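PDB 4Q48: DNA helicase RecQ from Deinococcus radiodurans, which probably couples ATP hydrolysis to 3'-5' translocation and unwinding of duplex DNA, this chain being its catalytic core of two helicase domains, zinc-binding region and RQC domain. Local coordinates for residues T182-T187 and S316-Y321; S151-D156 and E365-D370; D145-V150 and S193-E198; M338-S343 and A371-C376. One frame throughout, in Å; residues are numbered along the deposited sequence.

Overall arrangement
The four contacts run from the first RecA-like domain to the zinc-binding helices. Interaction 3 lies within the first domain, interaction 1 spans both helicase domains, interaction 2 joins the first domain to helix 359-376, and interaction 4 seats that helix on the second domain. Interactions 1 and 2, with centres about 8 Å apart, meet at Lys368, whose NZ is 2.8 Å from Asp184 OD2 and pairs with Glu318. Interactions 3 and 4 do not touch (nearest atoms about 15 Å apart). The side chains of Thr182 and Ala147 lie about 8 Å from that of Lys52 of the ADP-binding site, empty in this model; that of Met338 is about 12 Å from that of zinc ligand Cys401.

Interaction 1 of 4, residues T182-T187 and S316-Y321; sequences TADERT and SMEGYY
Thr182 and Glu318 make the closest approach between residues 182-187 and 316-321: Thr182 CB lies 4.0 Å from Glu318 CG, and their CA atoms are 6.5 Å apart. The touch is between aliphatic carbons, and it is small, with 91 Å² buried in all. Beyond it two acidic ends face one another, Asp184 OD2 standing 4.4 Å from Glu318 OE2. Such like charges would be expected to repel, but Lys368 NZ forms a salt bridge to each of these oxygens and so links the two helicase domains through a shared cation. The bend of the Glu318 chain at chi2 (88°) folds the carboxylate back, so that OE1 receives a weak bond from Ser316 OG at 3.3 Å and OE2 is left toward Asp184 and Lys368. In the next shell Ser316 is the N-cap of helix 317-324, its OG accepting from Gly319 N at 3.1 Å with a nearly straight angle of 167°. Thr182 ends a Thr-Ala-Thr sequence consistent with helicase motif III, and the end of helix 317-324 enters a sequence that fits motif VI; both observations suit a boundary between RecA-like domains. Strand 176-180 leads into the first segment and helix 185-194 leaves it, while Tyr389 of helix 382-389 packs on Asp184 and Glu318, and helix 359-376 brings in Lys368.

Interaction 2 of 4, residues S151-D156 and E365-D370; sequences SQWGHD and EASKLD
Trp153 and Ser367 meet edge-on: the hydroxyl OG of Ser367 sits 3.9 Å from Trp153 CZ3, near the plane of the indole and beyond its six-membered ring. The ring offers only carbon here, so this is van der Waals contact; the OG is hydrogen-bonded to Val364 O. The indole is framed from its own loop as well. Gln152 CG lies over one face, toward the rim, and Ser151 OG lies at the ring edge, in plane. Separately, Ser151 OG accepts from the backbone N of Trp153 at 2.9 Å (149°), closing an ST turn. Arg186 adds a cation-pi contact. Lys368 comes in beside the loop backbone rather than the ring: its chain bends at chi2 (-41°) and is then extended to the amine, with chi3 and chi4 both near 180°, so that CE passes 4.0 Å from Trp153 O and NZ reaches to 3.7 Å from Gly154 O. The loop 151-156 follows the DEAH sequence and fits the start of the aromatic-rich loop of RecQ helicases; here it is laid against helix 359-376 of the zinc-binding region. Gly154 O lies beside NZ with its C=O pointing across it; its weak partner is Thr182 OG1. Neither carbonyl is hydrogen-bonded to the lysine, whose partners are Glu318, Asp184 and Tyr389 OH. With the carboxylates of Asp184 and Glu318 paired to it, the buried amine is likely to stay protonated.

Interaction 3 of 4, residues D145-V150 and S193-E198; sequences DEAHCV and SVLRLE
Ala147 and Val150 meet Leu195 and Val194 through aliphatic groups alone, and the flat groups stand behind them. The His148 ring carries the carbonyl oxygen of Glu146 over the centre of one face, 3.8 Å above the plane; it also meets the His155 ring at about 60°, and its ND1 is hydrogen-bonded to Thr180. The Asp145 carboxylate accepts from Glu146 N at 2.7 Å, through the anti lone pair of OD1 and at an angle of 132°, while the same oxygen forms a salt bridge to Lys52. At the interface the two valines lie alongside one another, their side chains as wholes pointing in opposed senses. Val150 CG2 lies 3.8 Å from Val194 CG2, and the other branches also meet, Val150 CG1 being 4.0 Å from Val194 CG1. Val194 holds CG1 anti to the backbone N (chi1 -170°), which leaves both methyls facing Val150. Residues 145-148 read DEAH, the Walker B box (motif II) of this helicase family, placed at the end of strand 139-145 in the parallel sheet of the first RecA-like domain; a 3-10 turn, 147-150, then presents Ala147 and Val150 to the end of helix 185-194. The Ala147 side of the contact is looser, with Ala147 CB 4.4 Å from Leu195 CD1. Ala178 of strand 176-180 touches both of these residues, and Ile191 of the helix packs on Ala147 and Val150.

Interaction 4 of 4, residues M338-S343 and A371-C376; sequences MVYGLS and ALLTYC
Tyr340 and Cys376 form the close-packed part of this contact. The sulfur lies over one face of the phenol, 4.4 Å from the ring centroid and 20° off the normal, displaced toward the rim: a sulfur-aromatic contact. Cys376 CB closes on the phenol end, 3.6 Å from Tyr340 OH and 3.7 Å from Tyr340 CE1. From a second direction Met338 brings its terminal methyl, CE, to 3.7 Å from Cys376 SG; the methionine chain is extended through chi1 and chi2 and turns only at chi3 (72°), putting that methyl against the sulfur. Met338 and Tyr340 project from the same side of strand 334-340, which lies between strands 212-218 and 305-310 in the parallel sheet of the second RecA-like domain. Helix 359-376, belonging to the zinc-binding region, lies across the strand end, the local axes 11.6 Å apart at closest and 111° between their directions. Toward Leu373 the packing is thinner: CD2 approaches Tyr340 CE2 at 4.1 Å, the two side chains crossing obliquely, and both residues are partly exposed, whereas Met338 and Cys376 are buried. With alanine at Tyr340, Cys376 SG would probably lose its aromatic face and Leu373 its neighbour across the contact, leaving a gap between strand and helix. On the buried side Met338 also touches Tyr320 and Pro314, and Val216 packs on both Met338 and Tyr340.

Interaction 1 of 4, residues T182-T187 and S316-Y321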
loop_
_atom_site.group_PDB
_atom_site.type_symbol
_atom_site.label_atom_id
_atom_site.label_comp_id
_atom_site.label_asym_id
_atom_site.label_seq_id
_atom_site.Cartn_x
_atom_site.Cartn_y
_atom_site.Cartn_z
ATOM N N THR A 182 -2.259 -2.546 -1.974
ATOM C CA THR A 182 -2.247 -1.528 -0.942
ATOM C C THR A 182 -2.662 -2.238 0.333
ATOM O O THR A 182 -3.841 -2.540 0.558
ATOM C CB THR A 182 -3.191 -0.359 -1.250
ATOM O OG1 THR A 182 -4.464 -0.583 -0.611
ATOM C CG2 THR A 182 -3.360 -0.201 -2.774
ATOM N N ALA A 183 -1.693 -2.390 1.222
ATOM C CA ALA A 183 -1.836 -3.267 2.376
ATOM C C ALA A 183 -1.900 -2.518 3.707
ATOM O O ALA A 183 -1.346 -2.982 4.711
ATOM C CB ALA A 183 -0.694 -4.286 2.386
ATOM N N ASP A 184 -2.551 -1.354 3.699
ATOM C CA ASP A 184 -2.890 -0.632 4.931
ATOM C C ASP A 184 -3.423 -1.585 6.027
ATOM O O ASP A 184 -4.225 -2.480 5.759
ATOM C CB ASP A 184 -3.892 0.481 4.618
ATOM C CG ASP A 184 -3.902 1.573 5.664
ATOM O OD1 ASP A 184 -3.309 1.371 6.735
ATOM O OD2 ASP A 184 -4.490 2.645 5.414
ATOM N N GLU A 185 -2.937 -1.402 7.252
ATOM C CA GLU A 185 -3.079 -2.379 8.328
ATOM C C GLU A 185 -4.514 -2.494 8.828
ATOM O O GLU A 185 -4.995 -3.596 9.084
ATOM C CB GLU A 185 -2.149 -1.963 9.469
ATOM C CG GLU A 185 -2.162 -2.771 10.749
ATOM C CD GLU A 185 -1.439 -2.017 11.879
ATOM O OE1 GLU A 185 -0.562 -1.162 11.581
ATOM O OE2 GLU A 185 -1.743 -2.269 13.069
ATOM N N ARG A 186 -5.196 -1.361 8.947
ATOM C CA ARG A 186 -6.660 -1.304 9.044
ATOM C C ARG A 186 -7.431 -1.825 7.838
ATOM O O ARG A 186 -8.596 -2.219 7.957
ATOM C CB ARG A 186 -7.097 0.126 9.368
ATOM C CG ARG A 186 -7.008 0.400 10.864
ATOM C CD ARG A 186 -7.237 1.851 11.213
ATOM N NE ARG A 186 -6.340 2.689 10.430
ATOM C CZ ARG A 186 -6.192 3.995 10.603
ATOM N NH1 ARG A 186 -6.884 4.622 11.544
ATOM N NH2 ARG A 186 -5.340 4.665 9.840
ATOM N N THR A 187 -6.803 -1.775 6.674
ATOM C CA THR A 187 -7.417 -2.285 5.455
ATOM C C THR A 187 -7.248 -3.801 5.318
ATOM O O THR A 187 -8.190 -4.498 4.944
ATOM C CB THR A 187 -6.833 -1.592 4.223
ATOM O OG1 THR A 187 -6.798 -0.175 4.452
ATOM C CG2 THR A 187 -7.677 -1.906 2.995
ATOM N N SER A 316 -0.069 10.195 -0.227
ATOM C CA SER A 316 -0.063 9.062 0.669
ATOM C C SER A 316 1.194 8.208 0.530
ATOM O O SER A 316 1.981 8.391 -0.405
ATOM C CB SER A 316 -1.295 8.215 0.399
ATOM O OG SER A 316 -1.247 7.702 -0.917
ATOM N N MET A 317 1.351 7.258 1.452
ATOM C CA MET A 317 2.394 6.243 1.359
ATOM C C MET A 317 2.190 5.360 0.119
ATOM O O MET A 317 3.159 4.980 -0.544
ATOM C CB MET A 317 2.430 5.371 2.620
ATOM C CG MET A 317 2.986 6.050 3.858
ATOM S SD MET A 317 4.727 6.463 3.711
ATOM C CE MET A 317 5.492 4.960 4.308
ATOM N N GLU A 318 0.937 5.017 -0.177
ATOM C CA GLU A 318 0.615 4.247 -1.384
ATOM C C GLU A 318 1.135 4.964 -2.631
ATOM O O GLU A 318 1.865 4.376 -3.438
ATOM C CB GLU A 318 -0.894 4.065 -1.530
ATOM C CG GLU A 318 -1.561 3.199 -0.505
ATOM C CD GLU A 318 -1.976 3.994 0.720
ATOM O OE1 GLU A 318 -1.339 5.035 1.008
ATOM O OE2 GLU A 318 -2.977 3.605 1.366
ATOM N N GLY A 319 0.793 6.248 -2.749
ATOM C CA GLY A 319 1.228 7.060 -3.867
ATOM C C GLY A 319 2.731 7.223 -3.934
ATOM O O GLY A 319 3.327 7.144 -5.005
ATOM N N TYR A 320 3.339 7.447 -2.778
ATOM C CA TYR A 320 4.778 7.615 -2.687
ATOM C C TYR A 320 5.476 6.348 -3.180
ATOM O O TYR A 320 6.441 6.404 -3.956
ATOM C CB TYR A 320 5.182 7.976 -1.253
ATOM C CG TYR A 320 6.669 8.038 -1.038
ATOM C CD1 TYR A 320 7.417 9.124 -1.463
ATOM C CD2 TYR A 320 7.336 6.980 -0.442
ATOM C CE1 TYR A 320 8.797 9.157 -1.276
ATOM C CE2 TYR A 320 8.696 7.007 -0.251
ATOM C CZ TYR A 320 9.431 8.094 -0.667
ATOM O OH TYR A 320 10.800 8.094 -0.458
ATOM N N TYR A 321 4.987 5.201 -2.745
ATOM C CA TYR A 321 5.575 3.938 -3.173
ATOM C C TYR A 321 5.398 3.690 -4.682
ATOM O O TYR A 321 6.312 3.200 -5.358
ATOM C CB TYR A 321 4.965 2.783 -2.386
ATOM C CG TYR A 321 5.542 1.470 -2.766
ATOM C CD1 TYR A 321 6.736 1.026 -2.201
ATOM C CD2 TYR A 321 4.931 0.683 -3.732
ATOM C CE1 TYR A 321 7.284 -0.196 -2.562
ATOM C CE2 TYR A 321 5.474 -0.523 -4.111
ATOM C CZ TYR A 321 6.639 -0.960 -3.522
ATOM O OH TYR A 321 7.142 -2.170 -3.906
#

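Interaction 2 of 4, residues S151-D156 and E365-D370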
loop_
_atom_site.group_PDB
_atom_site.type_symbol
_atom_site.label_atom_id
_atom_site.label_comp_id
_atom_site.label_asym_id
_atom_site.label_seq_id
_atom_site.Cartn_x
_atom_site.Cartn_y
_atom_site.Cartn_z
ATOM N N SER A 151 -12.940 -1.710 1.992
ATOM C CA SER A 151 -12.628 -0.889 3.162
ATOM C C SER A 151 -12.935 0.592 2.994
ATOM O O SER A 151 -12.728 1.154 1.913
ATOM C CB SER A 151 -11.145 -1.040 3.518
ATOM O OG SER A 151 -10.844 -0.377 4.731
ATOM N N GLN A 152 -13.451 1.210 4.059
ATOM C CA GLN A 152 -13.577 2.669 4.121
ATOM C C GLN A 152 -12.170 3.263 4.070
ATOM O O GLN A 152 -11.977 4.401 3.647
ATOM C CB GLN A 152 -14.283 3.136 5.404
ATOM C CG GLN A 152 -13.420 2.944 6.662
ATOM C CD GLN A 152 -14.194 2.649 7.943
ATOM O OE1 GLN A 152 -14.974 1.689 8.016
ATOM N NE2 GLN A 152 -13.949 3.456 8.976
ATOM N N TRP A 153 -11.192 2.475 4.513
ATOM C CA TRP A 153 -9.826 2.957 4.690
ATOM C C TRP A 153 -8.908 2.962 3.472
ATOM O O TRP A 153 -8.564 4.020 2.946
ATOM C CB TRP A 153 -9.140 2.139 5.797
ATOM C CG TRP A 153 -9.819 2.272 7.135
ATOM C CD1 TRP A 153 -10.736 1.415 7.691
ATOM C CD2 TRP A 153 -9.651 3.345 8.074
ATOM N NE1 TRP A 153 -11.142 1.892 8.919
ATOM C CE2 TRP A 153 -10.489 3.070 9.177
ATOM C CE3 TRP A 153 -8.866 4.507 8.092
ATOM C CZ2 TRP A 153 -10.563 3.910 10.276
ATOM C CZ3 TRP A 153 -8.942 5.336 9.185
ATOM C CH2 TRP A 153 -9.783 5.035 10.262
ATOM N N GLY A 154 -8.566 1.776 2.990
ATOM C CA GLY A 154 -7.363 1.615 2.199
ATOM C C GLY A 154 -7.120 2.280 0.861
ATOM O O GLY A 154 -5.956 2.329 0.437
ATOM N N HIS A 155 -8.158 2.801 0.204
ATOM C CA HIS A 155 -7.985 3.263 -1.173
ATOM C C HIS A 155 -9.350 3.732 -1.658
ATOM O O HIS A 155 -10.055 4.441 -0.940
ATOM C CB HIS A 155 -7.405 2.107 -2.028
ATOM C CG HIS A 155 -6.851 2.502 -3.367
ATOM N ND1 HIS A 155 -7.587 2.453 -4.534
ATOM C CD2 HIS A 155 -5.610 2.929 -3.726
ATOM C CE1 HIS A 155 -6.830 2.835 -5.549
ATOM N NE2 HIS A 155 -5.627 3.134 -5.082
ATOM N N ASP A 156 -9.746 3.310 -2.850
ATOM C CA ASP A 156 -11.049 3.682 -3.367
ATOM C C ASP A 156 -12.089 2.771 -2.758
ATOM O O ASP A 156 -12.177 1.597 -3.102
ATOM C CB ASP A 156 -11.123 3.580 -4.901
ATOM C CG ASP A 156 -9.880 4.126 -5.610
ATOM O OD1 ASP A 156 -9.253 5.086 -5.103
ATOM O OD2 ASP A 156 -9.551 3.600 -6.702
ATOM N N GLU A 365 -7.865 10.491 5.451
ATOM C CA GLU A 365 -6.837 11.435 4.986
ATOM C C GLU A 365 -5.891 11.889 6.129
ATOM O O GLU A 365 -4.730 12.213 5.903
ATOM C CB GLU A 365 -7.476 12.664 4.308
ATOM C CG GLU A 365 -8.222 12.401 2.971
ATOM C CD GLU A 365 -7.367 11.728 1.871
ATOM O OE1 GLU A 365 -6.167 12.066 1.717
ATOM O OE2 GLU A 365 -7.905 10.851 1.144
ATOM N N ALA A 366 -6.389 11.899 7.358
ATOM C CA ALA A 366 -5.588 12.330 8.486
ATOM C C ALA A 366 -4.599 11.250 8.931
ATOM O O ALA A 366 -3.508 11.566 9.422
ATOM C CB ALA A 366 -6.490 12.733 9.657
ATOM N N SER A 367 -4.986 9.981 8.824
ATOM C CA SER A 367 -4.037 8.936 9.160
ATOM C C SER A 367 -3.105 8.694 7.973
ATOM O O SER A 367 -1.945 8.320 8.174
ATOM C CB SER A 367 -4.727 7.647 9.565
ATOM O OG SER A 367 -5.561 7.213 8.536
ATOM N N LYS A 368 -3.603 8.897 6.747
ATOM C CA LYS A 368 -2.742 8.792 5.569
ATOM C C LYS A 368 -1.549 9.680 5.773
ATOM O O LYS A 368 -0.412 9.243 5.615
ATOM C CB LYS A 368 -3.457 9.206 4.281
ATOM C CG LYS A 368 -4.452 8.211 3.714
ATOM C CD LYS A 368 -3.957 6.766 3.807
ATOM C CE LYS A 368 -4.939 5.781 3.150
ATOM N NZ LYS A 368 -4.445 4.368 3.158
ATOM N N LEU A 369 -1.834 10.920 6.167
ATOM C CA LEU A 369 -0.826 11.939 6.413
ATOM C C LEU A 369 0.053 11.582 7.608
ATOM O O LEU A 369 1.253 11.832 7.591
ATOM C CB LEU A 369 -1.485 13.297 6.640
ATOM C CG LEU A 369 -0.498 14.372 7.093
ATOM C CD1 LEU A 369 0.476 14.654 5.958
ATOM C CD2 LEU A 369 -1.182 15.619 7.577
ATOM N N ASP A 370 -0.550 11.033 8.661
ATOM C CA ASP A 370 0.208 10.662 9.856
ATOM C C ASP A 370 1.196 9.555 9.517
ATOM O O ASP A 370 2.336 9.546 9.991
ATOM C CB ASP A 370 -0.717 10.207 10.983
ATOM C CG ASP A 370 0.056 9.749 12.224
ATOM O OD1 ASP A 370 0.564 10.600 13.025
ATOM O OD2 ASP A 370 0.177 8.504 12.373
#

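Interaction 3 of 4, residues D145-V150 and S193-E198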
loop_
_atom_site.group_PDB
_atom_site.type_symbol
_atom_site.label_atom_id
_atom_site.label_comp_id
_atom_site.label_asym_id
_atom_site.label_seq_id
_atom_site.Cartn_x
_atom_site.Cartn_y
_atom_site.Cartn_z
ATOM N N ASP A 145 -9.678 -9.247 -6.997
ATOM C CA ASP A 145 -8.532 -8.367 -7.204
ATOM C C ASP A 145 -8.864 -6.971 -6.708
ATOM O O ASP A 145 -10.029 -6.550 -6.750
ATOM C CB ASP A 145 -8.109 -8.303 -8.673
ATOM C CG ASP A 145 -6.614 -8.013 -8.831
ATOM O OD1 ASP A 145 -6.033 -7.373 -7.915
ATOM O OD2 ASP A 145 -6.023 -8.427 -9.859
ATOM N N GLU A 146 -7.827 -6.269 -6.254
ATOM C CA GLU A 146 -7.987 -4.992 -5.566
ATOM C C GLU A 146 -8.977 -5.069 -4.414
ATOM O O GLU A 146 -9.893 -4.242 -4.319
ATOM C CB GLU A 146 -8.400 -3.907 -6.552
ATOM C CG GLU A 146 -7.190 -3.295 -7.241
ATOM C CD GLU A 146 -7.434 -3.040 -8.694
ATOM O OE1 GLU A 146 -8.478 -3.510 -9.190
ATOM O OE2 GLU A 146 -6.601 -2.368 -9.339
ATOM N N ALA A 147 -8.769 -6.056 -3.539
ATOM C CA ALA A 147 -9.684 -6.353 -2.438
ATOM C C ALA A 147 -9.891 -5.172 -1.482
ATOM O O ALA A 147 -10.882 -5.108 -0.735
ATOM C CB ALA A 147 -9.186 -7.552 -1.672
ATOM N N HIS A 148 -8.932 -4.253 -1.484
ATOM C CA HIS A 148 -8.943 -3.126 -0.569
ATOM C C HIS A 148 -10.213 -2.290 -0.685
ATOM O O HIS A 148 -10.628 -1.667 0.293
ATOM C CB HIS A 148 -7.724 -2.237 -0.822
ATOM C CG HIS A 148 -7.585 -1.784 -2.244
ATOM N ND1 HIS A 148 -6.635 -2.298 -3.103
ATOM C CD2 HIS A 148 -8.271 -0.859 -2.955
ATOM C CE1 HIS A 148 -6.744 -1.708 -4.281
ATOM N NE2 HIS A 148 -7.727 -0.827 -4.217
ATOM N N CYS A 149 -10.868 -2.338 -1.842
ATOM C CA CYS A 149 -12.016 -1.473 -2.093
ATOM C C CYS A 149 -13.191 -1.690 -1.151
ATOM O O CYS A 149 -14.080 -0.848 -1.077
ATOM C CB CYS A 149 -12.506 -1.629 -3.527
ATOM S SG CYS A 149 -11.508 -0.809 -4.757
ATOM N N VAL A 150 -13.222 -2.830 -0.471
ATOM C CA VAL A 150 -14.272 -3.103 0.506
ATOM C C VAL A 150 -14.165 -2.141 1.697
ATOM O O VAL A 150 -15.168 -1.781 2.311
ATOM C CB VAL A 150 -14.225 -4.574 0.998
ATOM C CG1 VAL A 150 -14.378 -5.519 -0.175
ATOM C CG2 VAL A 150 -12.934 -4.876 1.752
ATOM N N SER A 193 -12.552 -9.357 7.016
ATOM C CA SER A 193 -13.921 -9.380 7.520
ATOM C C SER A 193 -14.998 -9.548 6.439
ATOM O O SER A 193 -15.985 -10.255 6.652
ATOM C CB SER A 193 -14.207 -8.113 8.321
ATOM O OG SER A 193 -13.867 -8.306 9.678
ATOM N N VAL A 194 -14.826 -8.881 5.300
ATOM C CA VAL A 194 -15.803 -8.951 4.205
ATOM C C VAL A 194 -15.822 -10.290 3.452
ATOM O O VAL A 194 -16.891 -10.786 3.065
ATOM C CB VAL A 194 -15.579 -7.808 3.216
ATOM C CG1 VAL A 194 -16.730 -7.743 2.216
ATOM C CG2 VAL A 194 -15.491 -6.494 3.984
ATOM N N LEU A 195 -14.639 -10.839 3.195
ATOM C CA LEU A 195 -14.516 -12.047 2.389
ATOM C C LEU A 195 -14.160 -13.266 3.234
ATOM O O LEU A 195 -13.621 -14.242 2.701
ATOM C CB LEU A 195 -13.462 -11.834 1.292
ATOM C CG LEU A 195 -13.571 -10.503 0.534
ATOM C CD1 LEU A 195 -12.332 -10.227 -0.291
ATOM C CD2 LEU A 195 -14.815 -10.467 -0.343
ATOM N N ARG A 196 -14.480 -13.212 4.530
ATOM C CA ARG A 196 -14.121 -14.262 5.504
ATOM C C ARG A 196 -12.780 -14.930 5.266
ATOM O O ARG A 196 -12.700 -16.122 4.967
ATOM C CB ARG A 196 -15.204 -15.337 5.583
ATOM C CG ARG A 196 -16.597 -14.787 5.697
ATOM C CD ARG A 196 -17.634 -15.887 5.576
ATOM N NE ARG A 196 -18.852 -15.338 4.985
ATOM C CZ ARG A 196 -20.059 -15.901 5.023
ATOM N NH1 ARG A 196 -21.078 -15.267 4.450
ATOM N NH2 ARG A 196 -20.242 -17.099 5.579
ATOM N N LEU A 197 -11.722 -14.148 5.425
ATOM C CA LEU A 197 -10.370 -14.652 5.254
ATOM C C LEU A 197 -9.616 -14.428 6.550
ATOM O O LEU A 197 -8.377 -14.406 6.575
ATOM C CB LEU A 197 -9.678 -13.984 4.057
ATOM C CG LEU A 197 -10.482 -14.157 2.761
ATOM C CD1 LEU A 197 -9.857 -13.457 1.564
ATOM C CD2 LEU A 197 -10.669 -15.624 2.465
ATOM N N GLU A 198 -10.373 -14.274 7.637
ATOM C CA GLU A 198 -9.759 -14.116 8.950
ATOM C C GLU A 198 -9.018 -15.391 9.250
ATOM O O GLU A 198 -7.919 -15.366 9.790
ATOM C CB GLU A 198 -10.791 -13.828 10.045
ATOM C CG GLU A 198 -12.039 -14.693 9.975
ATOM C CD GLU A 198 -13.201 -13.989 9.290
ATOM O OE1 GLU A 198 -13.033 -12.808 8.936
ATOM O OE2 GLU A 198 -14.268 -14.612 9.088
#

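Interaction 4 of 4, residues M338-S343 and A371-C376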
loop_
_atom_site.group_PDB
_atom_site.type_symbol
_atom_site.label_atom_id
_atom_site.label_comp_id
_atom_site.label_asym_id
_atom_site.label_seq_id
_atom_site.Cartn_x
_atom_site.Cartn_y
_atom_site.Cartn_z
ATOM N N MET A 338 13.518 13.181 -1.864
ATOM C CA MET A 338 12.377 14.046 -1.535
ATOM C C MET A 338 12.708 15.085 -0.455
ATOM O O MET A 338 13.337 14.802 0.583
ATOM C CB MET A 338 11.158 13.227 -1.095
ATOM C CG MET A 338 10.020 14.068 -0.478
ATOM S SD MET A 338 8.479 13.177 -0.104
ATOM C CE MET A 338 8.941 12.194 1.306
ATOM N N VAL A 339 12.251 16.299 -0.716
ATOM C CA VAL A 339 12.340 17.355 0.264
ATOM C C VAL A 339 10.943 17.870 0.539
ATOM O O VAL A 339 10.088 17.940 -0.339
ATOM C CB VAL A 339 13.251 18.526 -0.190
ATOM C CG1 VAL A 339 14.740 18.168 -0.051
ATOM C CG2 VAL A 339 12.864 19.011 -1.599
ATOM N N TYR A 340 10.718 18.209 1.791
ATOM C CA TYR A 340 9.456 18.754 2.196
ATOM C C TYR A 340 9.800 19.686 3.345
ATOM O O TYR A 340 10.848 19.536 3.995
ATOM C CB TYR A 340 8.481 17.639 2.610
ATOM C CG TYR A 340 8.706 17.123 4.014
ATOM C CD1 TYR A 340 9.798 16.330 4.321
ATOM C CD2 TYR A 340 7.809 17.432 5.032
ATOM C CE1 TYR A 340 9.990 15.879 5.611
ATOM C CE2 TYR A 340 7.993 16.984 6.308
ATOM C CZ TYR A 340 9.078 16.226 6.591
ATOM O OH TYR A 340 9.246 15.802 7.871
ATOM N N GLY A 341 8.938 20.659 3.588
ATOM C CA GLY A 341 9.160 21.563 4.689
ATOM C C GLY A 341 7.947 21.817 5.558
ATOM O O GLY A 341 6.855 21.261 5.345
ATOM N N LEU A 342 8.219 22.554 6.629
ATOM C CA LEU A 342 7.486 23.778 6.935
ATOM C C LEU A 342 6.024 23.863 6.522
ATOM O O LEU A 342 5.101 23.339 7.154
ATOM C CB LEU A 342 8.181 24.948 6.191
ATOM C CG LEU A 342 9.444 25.724 6.547
ATOM C CD1 LEU A 342 10.709 24.851 6.459
ATOM C CD2 LEU A 342 9.517 26.904 5.595
ATOM N N SER A 343 5.898 24.566 5.398
ATOM C CA SER A 343 4.673 24.988 4.773
ATOM C C SER A 343 3.944 23.876 4.056
ATOM O O SER A 343 2.733 23.982 3.821
ATOM C CB SER A 343 4.986 26.108 3.776
ATOM O OG SER A 343 5.725 25.608 2.671
ATOM N N ALA A 371 0.740 8.621 8.696
ATOM C CA ALA A 371 1.584 7.559 8.258
ATOM C C ALA A 371 2.768 8.170 7.518
ATOM O O ALA A 371 3.930 7.888 7.851
ATOM C CB ALA A 371 0.832 6.626 7.381
ATOM N N LEU A 372 2.473 9.050 6.559
ATOM C CA LEU A 372 3.506 9.595 5.702
ATOM C C LEU A 372 4.556 10.388 6.493
ATOM O O LEU A 372 5.763 10.148 6.368
ATOM C CB LEU A 372 2.859 10.470 4.628
ATOM C CG LEU A 372 3.776 11.050 3.551
ATOM C CD1 LEU A 372 4.681 9.971 2.971
ATOM C CD2 LEU A 372 2.909 11.618 2.457
ATOM N N LEU A 373 4.076 11.287 7.353
ATOM C CA LEU A 373 4.927 12.057 8.252
ATOM C C LEU A 373 5.767 11.167 9.172
ATOM O O LEU A 373 6.939 11.451 9.436
ATOM C CB LEU A 373 4.075 13.021 9.078
ATOM C CG LEU A 373 3.513 14.215 8.302
ATOM C CD1 LEU A 373 2.768 15.150 9.217
ATOM C CD2 LEU A 373 4.634 14.976 7.647
ATOM N N THR A 374 5.184 10.083 9.661
ATOM C CA THR A 374 5.943 9.160 10.490
ATOM C C THR A 374 7.100 8.559 9.695
ATOM O O THR A 374 8.196 8.400 10.226
ATOM C CB THR A 374 5.034 8.101 11.061
ATOM O OG1 THR A 374 4.137 8.750 11.962
ATOM C CG2 THR A 374 5.800 7.063 11.811
ATOM N N TYR A 375 6.865 8.243 8.418
ATOM C CA TYR A 375 7.933 7.758 7.543
ATOM C C TYR A 375 8.962 8.860 7.303
ATOM O O TYR A 375 10.166 8.608 7.362
ATOM C CB TYR A 375 7.375 7.230 6.219
ATOM C CG TYR A 375 8.404 7.052 5.126
ATOM C CD1 TYR A 375 9.355 6.043 5.191
ATOM C CD2 TYR A 375 8.422 7.894 4.023
ATOM C CE1 TYR A 375 10.299 5.880 4.199
ATOM C CE2 TYR A 375 9.361 7.742 3.027
ATOM C CZ TYR A 375 10.291 6.722 3.115
ATOM O OH TYR A 375 11.215 6.555 2.107
ATOM N N CYS A 376 8.506 10.080 7.036
ATOM C CA CYS A 376 9.447 11.178 6.805
ATOM C C CYS A 376 10.380 11.392 7.999
ATOM O O CYS A 376 11.523 11.799 7.838
ATOM C CB CYS A 376 8.705 12.481 6.464
ATOM S SG CYS A 376 7.859 12.438 4.832
#